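PDB 3DCD: galactose mutarotase related enzyme from Lactobacillus acidophilus, which probably binds carbohydrate and may act as an aldose 1-epimerase-like isomerase, although its specific substrate is not established. Local coordinates for residues F126-K131 with M136-G141; F161-H164 with T168-R171; L179-R184 with H270-N275. All coordinates share one frame; numbering follows the deposited sequence.

Contact 1: residues F126-K131 with M136-G141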
loop_
_atom_site.group_PDB
_atom_site.type_symbol
_atom_site.label_atom_id
_atom_site.label_comp_id
_atom_site.label_asym_id
_atom_site.label_seq_id
_atom_site.Cartn_x
_atom_site.Cartn_y
_atom_site.Cartn_z
ATOM N N PHE A 126 6.206 -0.401 9.016
ATOM C CA PHE A 126 5.267 -1.185 9.816
ATOM C C PHE A 126 5.993 -1.960 10.917
ATOM O O PHE A 126 7.047 -2.553 10.683
ATOM C CB PHE A 126 4.536 -2.189 8.926
ATOM C CG PHE A 126 3.794 -1.556 7.774
ATOM C CD1 PHE A 126 2.903 -0.486 7.999
ATOM C CD2 PHE A 126 3.987 -2.018 6.481
ATOM C CE1 PHE A 126 2.210 0.106 6.917
ATOM C CE2 PHE A 126 3.292 -1.444 5.394
ATOM C CZ PHE A 126 2.399 -0.393 5.622
ATOM N N SER A 127 5.401 -1.967 12.103
ATOM C CA SER A 127 5.853 -2.792 13.187
ATOM C C SER A 127 4.636 -3.455 13.796
ATOM O O SER A 127 3.687 -2.776 14.184
ATOM C CB SER A 127 6.571 -1.945 14.228
ATOM O OG SER A 127 6.710 -2.655 15.442
ATOM N N VAL A 128 4.666 -4.785 13.870
ATOM C CA VAL A 128 3.591 -5.553 14.522
ATOM C C VAL A 128 4.196 -6.357 15.685
ATOM O O VAL A 128 5.145 -7.103 15.483
ATOM C CB VAL A 128 2.912 -6.510 13.506
ATOM C CG1 VAL A 128 1.784 -7.297 14.143
ATOM C CG2 VAL A 128 2.365 -5.718 12.299
ATOM N N VAL A 129 3.648 -6.194 16.884
ATOM C CA VAL A 129 4.042 -7.001 18.037
ATOM C C VAL A 129 2.882 -7.898 18.435
ATOM O O VAL A 129 1.785 -7.407 18.700
ATOM C CB VAL A 129 4.470 -6.115 19.237
ATOM C CG1 VAL A 129 4.865 -6.976 20.450
ATOM C CG2 VAL A 129 5.633 -5.191 18.816
ATOM N N ASN A 130 3.122 -9.206 18.462
ATOM C CA ASN A 130 2.108 -10.155 18.901
ATOM C C ASN A 130 2.048 -10.184 20.424
ATOM O O ASN A 130 3.057 -10.497 21.074
ATOM C CB ASN A 130 2.410 -11.538 18.335
ATOM C CG ASN A 130 1.380 -12.579 18.751
ATOM O OD1 ASN A 130 0.306 -12.241 19.248
ATOM N ND2 ASN A 130 1.708 -13.859 18.541
ATOM N N LYS A 131 0.882 -9.820 20.970
ATOM C CA LYS A 131 0.611 -9.779 22.408
ATOM C C LYS A 131 -0.305 -10.924 22.848
ATOM O O LYS A 131 -0.801 -10.937 23.963
ATOM C CB LYS A 131 -0.049 -8.444 22.771
ATOM C CG LYS A 131 0.865 -7.232 22.618
ATOM C CD LYS A 131 2.093 -7.357 23.515
ATOM C CE LYS A 131 2.940 -6.095 23.470
ATOM N NZ LYS A 131 4.037 -6.125 24.490
HETATM N N MSE A 136 0.375 -15.365 16.048
HETATM C CA MSE A 136 -0.511 -14.456 15.335
HETATM C C MSE A 136 -0.323 -14.612 13.825
HETATM O O MSE A 136 0.794 -14.768 13.354
HETATM C CB MSE A 136 -0.208 -13.025 15.762
HETATM C CG MSE A 136 -1.030 -11.978 15.067
HETATM SE SE MSE A 136 -0.741 -10.300 15.991
HETATM C CE MSE A 136 0.967 -9.883 15.206
ATOM N N ILE A 137 -1.426 -14.563 13.078
ATOM C CA ILE A 137 -1.407 -14.725 11.617
ATOM C C ILE A 137 -2.002 -13.454 10.999
ATOM O O ILE A 137 -3.158 -13.143 11.261
ATOM C CB ILE A 137 -2.170 -16.016 11.180
ATOM C CG1 ILE A 137 -1.541 -17.234 11.880
ATOM C CG2 ILE A 137 -2.056 -16.214 9.663
ATOM C CD1 ILE A 137 -2.393 -18.506 11.956
ATOM N N PHE A 138 -1.182 -12.714 10.241
ATOM C CA PHE A 138 -1.573 -11.427 9.650
ATOM C C PHE A 138 -0.902 -11.120 8.311
ATOM O O PHE A 138 0.208 -11.624 7.994
ATOM C CB PHE A 138 -1.269 -10.261 10.606
ATOM C CG PHE A 138 0.190 -9.963 10.725
ATOM C CD1 PHE A 138 0.997 -10.724 11.574
ATOM C CD2 PHE A 138 0.773 -8.951 9.964
ATOM C CE1 PHE A 138 2.363 -10.472 11.657
ATOM C CE2 PHE A 138 2.125 -8.701 10.042
ATOM C CZ PHE A 138 2.924 -9.457 10.885
ATOM N N GLY A 139 -1.580 -10.271 7.532
ATOM C CA GLY A 139 -1.005 -9.638 6.358
ATOM C C GLY A 139 -0.958 -8.136 6.624
ATOM O O GLY A 139 -1.755 -7.616 7.396
ATOM N N VAL A 140 0.006 -7.455 6.021
ATOM C CA VAL A 140 0.127 -5.990 6.115
ATOM C C VAL A 140 0.620 -5.450 4.763
ATOM O O VAL A 140 1.346 -6.138 4.049
ATOM C CB VAL A 140 1.021 -5.537 7.320
ATOM C CG1 VAL A 140 2.487 -5.977 7.154
ATOM C CG2 VAL A 140 0.904 -4.024 7.542
ATOM N N GLY A 141 0.191 -4.242 4.397
ATOM C CA GLY A 141 0.534 -3.670 3.106
ATOM C C GLY A 141 0.253 -2.175 3.068
ATOM O O GLY A 141 -0.516 -1.653 3.874
#
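Phe126 and Val128 meet Val140 and Phe138 across two strands that follow each other directly in the chain yet share no hydrogen bond. The short segments 126-130 and 136-138 run at 152° to each other, with axes 8.8 Å apart, and touch mainly through side chains. One methyl of Val140, CG2, sits over a face of the Phe126 ring, 3.9 Å from its centroid and nearly on the ring normal. Val128 does the same to Phe138: its CG1 lies 4.1 Å from that ring's centroid, while CG2 approaches CE2 of Phe138 at 3.7 Å. This is a beta-arch: strand 121-130 belongs to the large antiparallel sheet and strand 136-147 to another, the two layers packing face to face in the beta-supersandwich of galactose mutarotase-like proteins. Phe283 of the large sheet adds an edge-to-face partner for Phe138. Near the turn, Asn130 CG lies 3.4 Å from CB of the selenomethionine Met136. With CG anti to the backbone N (chi1 -180°), the buried Asn130 amide extends into the arch, where ND2 donates to the carbonyls of Leu277 and Glu134 and OD1 accepts from Ser132 N.

Contact 2: residues F161-H164 with T168-R171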
loop_
_atom_site.group_PDB
_atom_site.type_symbol
_atom_site.label_atom_id
_atom_site.label_comp_id
_atom_site.label_asym_id
_atom_site.label_seq_id
_atom_site.Cartn_x
_atom_site.Cartn_y
_atom_site.Cartn_z
ATOM N N PHE A 161 4.888 2.944 -15.575
ATOM C CA PHE A 161 5.718 2.435 -14.481
ATOM C C PHE A 161 6.805 1.516 -15.009
ATOM O O PHE A 161 6.664 0.874 -16.061
ATOM C CB PHE A 161 4.904 1.816 -13.326
ATOM C CG PHE A 161 4.187 0.528 -13.672
ATOM C CD1 PHE A 161 4.763 -0.700 -13.380
ATOM C CD2 PHE A 161 2.923 0.553 -14.272
ATOM C CE1 PHE A 161 4.110 -1.887 -13.674
ATOM C CE2 PHE A 161 2.258 -0.630 -14.585
ATOM C CZ PHE A 161 2.856 -1.856 -14.283
ATOM N N ASP A 162 7.913 1.525 -14.289
ATOM C CA ASP A 162 9.094 0.807 -14.660
ATOM C C ASP A 162 9.645 0.156 -13.402
ATOM O O ASP A 162 9.836 0.810 -12.387
ATOM C CB ASP A 162 10.122 1.774 -15.242
ATOM C CG ASP A 162 11.126 1.084 -16.119
ATOM O OD1 ASP A 162 10.903 -0.090 -16.499
ATOM O OD2 ASP A 162 12.151 1.714 -16.440
HETATM N N MSE A 163 9.901 -1.137 -13.468
HETATM C CA MSE A 163 10.380 -1.838 -12.295
HETATM C C MSE A 163 11.863 -2.155 -12.402
HETATM O O MSE A 163 12.354 -2.562 -13.461
HETATM C CB MSE A 163 9.555 -3.093 -12.076
HETATM C CG MSE A 163 8.075 -2.794 -12.043
HETATM SE SE MSE A 163 7.026 -4.380 -11.632
HETATM C CE MSE A 163 7.842 -4.762 -9.943
ATOM N N HIS A 164 12.583 -1.923 -11.312
ATOM C CA HIS A 164 13.991 -2.276 -11.236
ATOM C C HIS A 164 14.172 -3.269 -10.078
ATOM O O HIS A 164 13.503 -3.138 -9.060
ATOM C CB HIS A 164 14.830 -1.012 -11.044
ATOM C CG HIS A 164 14.632 0.007 -12.130
ATOM N ND1 HIS A 164 13.651 0.979 -12.074
ATOM C CD2 HIS A 164 15.273 0.185 -13.310
ATOM C CE1 HIS A 164 13.708 1.721 -13.165
ATOM N NE2 HIS A 164 14.684 1.261 -13.931
ATOM N N THR A 168 11.733 -9.983 -16.005
ATOM C CA THR A 168 10.373 -10.483 -16.137
ATOM C C THR A 168 9.962 -11.139 -14.816
ATOM O O THR A 168 10.755 -11.870 -14.196
ATOM C CB THR A 168 10.287 -11.455 -17.328
ATOM O OG1 THR A 168 10.484 -10.704 -18.538
ATOM C CG2 THR A 168 8.911 -12.042 -17.424
ATOM N N ARG A 169 8.741 -10.854 -14.373
ATOM C CA ARG A 169 8.238 -11.320 -13.096
ATOM C C ARG A 169 6.888 -12.002 -13.268
ATOM O O ARG A 169 6.146 -11.713 -14.215
ATOM C CB ARG A 169 8.077 -10.138 -12.119
ATOM C CG ARG A 169 9.383 -9.545 -11.579
ATOM C CD ARG A 169 9.079 -8.204 -10.886
ATOM N NE ARG A 169 10.256 -7.554 -10.292
ATOM C CZ ARG A 169 11.070 -6.710 -10.923
ATOM N NH1 ARG A 169 10.900 -6.419 -12.212
ATOM N NH2 ARG A 169 12.080 -6.155 -10.257
ATOM N N VAL A 170 6.545 -12.880 -12.331
ATOM C CA VAL A 170 5.279 -13.606 -12.419
ATOM C C VAL A 170 4.149 -12.668 -12.010
ATOM O O VAL A 170 4.224 -12.041 -10.947
ATOM C CB VAL A 170 5.273 -14.849 -11.511
ATOM C CG1 VAL A 170 3.925 -15.564 -11.578
ATOM C CG2 VAL A 170 6.402 -15.810 -11.916
ATOM N N ARG A 171 3.138 -12.540 -12.869
ATOM C CA ARG A 171 1.910 -11.817 -12.506
ATOM C C ARG A 171 0.884 -12.814 -11.996
ATOM O O ARG A 171 0.707 -13.887 -12.592
ATOM C CB ARG A 171 1.307 -11.103 -13.725
ATOM C CG ARG A 171 0.037 -10.292 -13.396
ATOM C CD ARG A 171 -0.715 -9.905 -14.655
ATOM N NE ARG A 171 -2.113 -9.560 -14.362
ATOM C CZ ARG A 171 -2.942 -9.046 -15.262
ATOM N NH1 ARG A 171 -2.516 -8.829 -16.502
ATOM N NH2 ARG A 171 -4.183 -8.743 -14.928
#
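The guanidinium of Arg169 has one face occupied by Met163, a selenomethionine whose terminal methyl CE stands 3.7 Å above the plane, displaced toward the rim. That methyl is nearest to NE of Arg169, at 3.7 Å, and to its CD, at 3.8 Å. Farther along the group, Met163 CB lies on the same side, over the NH1 end, with a CB to NH1 distance of 3.6 Å. The carbonyl oxygen of His164 is tilted out of the plane toward this side too, 3.5 Å from NH2 of Arg169, and makes no hydrogen bond with it; NH2 bonds the carbonyl oxygen of Pro165, the next residue along the chain, and NH1 is hydrogen-bonded close by as well.

The two side chains cross obliquely, and their torsions explain how they meet. Arg169 is extended from CG to NE, reaching back toward strand 159-164, and a chi4 of 89° then turns the guanidinium broadside to Met163. Met163 runs straight through chi2 and bends at chi3 (58°), which folds CE back over the arginine.

The contact spans a change of sheet. Strand 159-164 lies in the large antiparallel sheet of the mutarotase-like fold, whereas strand 169-175 is the middle strand of a small three-stranded one, where the backbone of Arg169 pairs with Ala187. Through its bond to Pro165 O, Arg169 ties its strand to the short connection between the two, while Met163 also rests on Val216 and Leu209.

Chemically, the buried guanidinium meets methyl and methylene carbons on one face while NH1 and NH2 are engaged by hydrogen bonds just outside the two segments, so the contact itself adds van der Waals packing and no charge pairing.

Contact 3: residues L179-R184 with H270-N275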
loop_
_atom_site.group_PDB
_atom_site.type_symbol
_atom_site.label_atom_id
_atom_site.label_comp_id
_atom_site.label_asym_id
_atom_site.label_seq_id
_atom_site.Cartn_x
_atom_site.Cartn_y
_atom_site.Cartn_z
ATOM N N LEU A 179 -7.271 -14.745 -6.070
ATOM C CA LEU A 179 -6.145 -15.077 -6.977
ATOM C C LEU A 179 -6.504 -16.218 -7.945
ATOM O O LEU A 179 -6.811 -17.348 -7.527
ATOM C CB LEU A 179 -4.852 -15.399 -6.203
ATOM C CG LEU A 179 -4.387 -14.484 -5.049
ATOM C CD1 LEU A 179 -3.035 -14.957 -4.502
ATOM C CD2 LEU A 179 -4.283 -13.022 -5.488
ATOM N N ASP A 180 -6.460 -15.907 -9.236
ATOM C CA ASP A 180 -6.677 -16.860 -10.307
ATOM C C ASP A 180 -5.358 -17.644 -10.474
ATOM O O ASP A 180 -4.613 -17.499 -11.461
ATOM C CB ASP A 180 -7.098 -16.098 -11.575
ATOM C CG ASP A 180 -7.460 -16.997 -12.723
ATOM O OD1 ASP A 180 -7.746 -18.195 -12.515
ATOM O OD2 ASP A 180 -7.458 -16.487 -13.858
ATOM N N TRP A 181 -5.080 -18.478 -9.477
ATOM C CA TRP A 181 -3.758 -19.045 -9.283
ATOM C C TRP A 181 -3.199 -19.735 -10.524
ATOM O O TRP A 181 -2.035 -19.531 -10.880
ATOM C CB TRP A 181 -3.731 -20.000 -8.081
ATOM C CG TRP A 181 -2.316 -20.347 -7.737
ATOM C CD1 TRP A 181 -1.640 -21.474 -8.100
ATOM C CD2 TRP A 181 -1.384 -19.521 -7.026
ATOM N NE1 TRP A 181 -0.334 -21.404 -7.656
ATOM C CE2 TRP A 181 -0.161 -20.222 -6.975
ATOM C CE3 TRP A 181 -1.471 -18.262 -6.409
ATOM C CZ2 TRP A 181 0.967 -19.710 -6.331
ATOM C CZ3 TRP A 181 -0.351 -17.756 -5.771
ATOM C CH2 TRP A 181 0.857 -18.477 -5.743
ATOM N N ASN A 182 -4.023 -20.529 -11.193
ATOM C CA ASN A 182 -3.503 -21.337 -12.304
ATOM C C ASN A 182 -3.162 -20.555 -13.557
ATOM O O ASN A 182 -2.588 -21.104 -14.505
ATOM C CB ASN A 182 -4.429 -22.511 -12.623
ATOM C CG ASN A 182 -4.288 -23.655 -11.616
ATOM O OD1 ASN A 182 -5.239 -24.426 -11.399
ATOM N ND2 ASN A 182 -3.104 -23.784 -11.007
ATOM N N ASN A 183 -3.515 -19.273 -13.552
ATOM C CA ASN A 183 -3.163 -18.371 -14.633
ATOM C C ASN A 183 -1.996 -17.429 -14.337
ATOM O O ASN A 183 -1.792 -16.449 -15.049
ATOM C CB ASN A 183 -4.410 -17.626 -15.124
ATOM C CG ASN A 183 -5.296 -18.510 -15.968
ATOM O OD1 ASN A 183 -4.798 -19.374 -16.691
ATOM N ND2 ASN A 183 -6.610 -18.319 -15.875
ATOM N N ARG A 184 -1.222 -17.730 -13.301
ATOM C CA ARG A 184 0.037 -17.012 -13.082
ATOM C C ARG A 184 0.881 -17.166 -14.337
ATOM O O ARG A 184 0.891 -18.247 -14.958
ATOM C CB ARG A 184 0.791 -17.601 -11.905
ATOM C CG ARG A 184 0.322 -17.091 -10.552
ATOM C CD ARG A 184 0.869 -17.960 -9.430
ATOM N NE ARG A 184 2.320 -17.836 -9.244
ATOM C CZ ARG A 184 3.210 -18.809 -9.474
ATOM N NH1 ARG A 184 2.818 -20.007 -9.918
ATOM N NH2 ARG A 184 4.499 -18.584 -9.257
ATOM N N HIS A 270 -4.114 -21.979 7.235
ATOM C CA HIS A 270 -3.666 -22.478 5.920
ATOM C C HIS A 270 -3.574 -21.385 4.857
ATOM O O HIS A 270 -3.197 -21.668 3.702
ATOM C CB HIS A 270 -4.601 -23.559 5.389
ATOM C CG HIS A 270 -4.766 -24.735 6.297
ATOM N ND1 HIS A 270 -5.871 -25.558 6.241
ATOM C CD2 HIS A 270 -3.976 -25.225 7.282
ATOM C CE1 HIS A 270 -5.751 -26.508 7.152
ATOM N NE2 HIS A 270 -4.611 -26.326 7.798
ATOM N N LYS A 271 -3.927 -20.149 5.220
ATOM C CA LYS A 271 -4.042 -19.070 4.222
ATOM C C LYS A 271 -2.687 -18.675 3.624
ATOM O O LYS A 271 -1.817 -18.176 4.317
ATOM C CB LYS A 271 -4.763 -17.851 4.811
ATOM C CG LYS A 271 -4.962 -16.675 3.834
ATOM C CD LYS A 271 -5.715 -15.542 4.526
ATOM C CE LYS A 271 -5.529 -14.214 3.765
ATOM N NZ LYS A 271 -5.987 -14.305 2.330
ATOM N N TYR A 272 -2.536 -18.916 2.327
ATOM C CA TYR A 272 -1.328 -18.568 1.583
ATOM C C TYR A 272 -0.858 -17.128 1.775
ATOM O O TYR A 272 -1.671 -16.177 1.738
ATOM C CB TYR A 272 -1.547 -18.833 0.094
ATOM C CG TYR A 272 -0.391 -18.365 -0.744
ATOM C CD1 TYR A 272 0.785 -19.116 -0.835
ATOM C CD2 TYR A 272 -0.456 -17.154 -1.426
ATOM C CE1 TYR A 272 1.861 -18.666 -1.594
ATOM C CE2 TYR A 272 0.616 -16.705 -2.190
ATOM C CZ TYR A 272 1.763 -17.463 -2.256
ATOM O OH TYR A 272 2.821 -16.998 -3.018
ATOM N N GLY A 273 0.455 -16.975 1.976
ATOM C CA GLY A 273 1.124 -15.657 1.996
ATOM C C GLY A 273 0.950 -14.829 3.271
ATOM O O GLY A 273 1.258 -13.627 3.290
HETATM N N MSE A 274 0.442 -15.448 4.336
HETATM C CA MSE A 274 0.272 -14.742 5.612
HETATM C C MSE A 274 1.563 -14.798 6.389
HETATM O O MSE A 274 2.354 -15.740 6.214
HETATM C CB MSE A 274 -0.866 -15.335 6.452
HETATM C CG MSE A 274 -2.253 -15.075 5.900
HETATM SE SE MSE A 274 -2.693 -13.153 5.972
HETATM C CE MSE A 274 -3.801 -13.188 7.575
ATOM N N ASN A 275 1.792 -13.784 7.213
ATOM C CA ASN A 275 2.887 -13.796 8.192
ATOM C C ASN A 275 2.497 -14.525 9.485
ATOM O O ASN A 275 1.391 -14.343 9.994
ATOM C CB ASN A 275 3.354 -12.363 8.519
ATOM C CG ASN A 275 3.624 -11.542 7.278
ATOM O OD1 ASN A 275 2.825 -10.672 6.908
ATOM N ND2 ASN A 275 4.736 -11.822 6.608
#
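Trp181 presents the edge of its six-membered ring to the face of Tyr272 in a T-shaped pair, with centroids 5.1 Å apart and planes at 68°. Two indole carbons do the touching: CH2 lies 3.7 Å from Tyr272 CZ, and CZ3 comes within 3.9 Å of Tyr272 CE2. The phenol oxygen OH sits beside the indole edge, near its plane and 3.7 Å from CH2. Both aromatic groups lie anti to their backbone nitrogens (chi1 -169° for Trp181, 174° for Tyr272), and the two side chains run roughly at right angles. One face of the indole is covered by Arg184 CD, 3.4 Å above the plane and centred over it, and Arg261 makes cation-pi contacts with both aromatic residues.

Each ring is borne by a compact turn. Tyr272 occupies a type II beta turn from Lys271 to Met274, with Gly273 at positive phi, while Trp181 starts a short 3-10 segment beside which Asn183 ND2 donates a nearly straight bond to Asp180 OD2. At the protein surface the pair bridges the loop joining strands 178-179 and 185-187 of the small sheet to the loop leading into strand 275-277, with Glu208 of strand 205-208 also touching Trp181.

Contacts 1 and 2 are buried and contact 3 is at the surface. The first two each connect the large antiparallel sheet, through strand 121-130 or strand 159-164, to a strand of a different sheet that follows closely in the chain; contact 3 instead joins loops distant in sequence. Chemistry varies with place: methyl groups over phenyl faces in contact 1, a methyl over a buried guanidinium in contact 2, and an edge-to-face aromatic pair flanked by arginines in contact 3. Contact 3 touches both others. Asn275 N probably hydrogen-bonds to Phe138 O, Met274 packs against 137-139, and Arg184 packs on Val170. Contacts 1 and 2 remain about 15 Å apart at their nearest atoms.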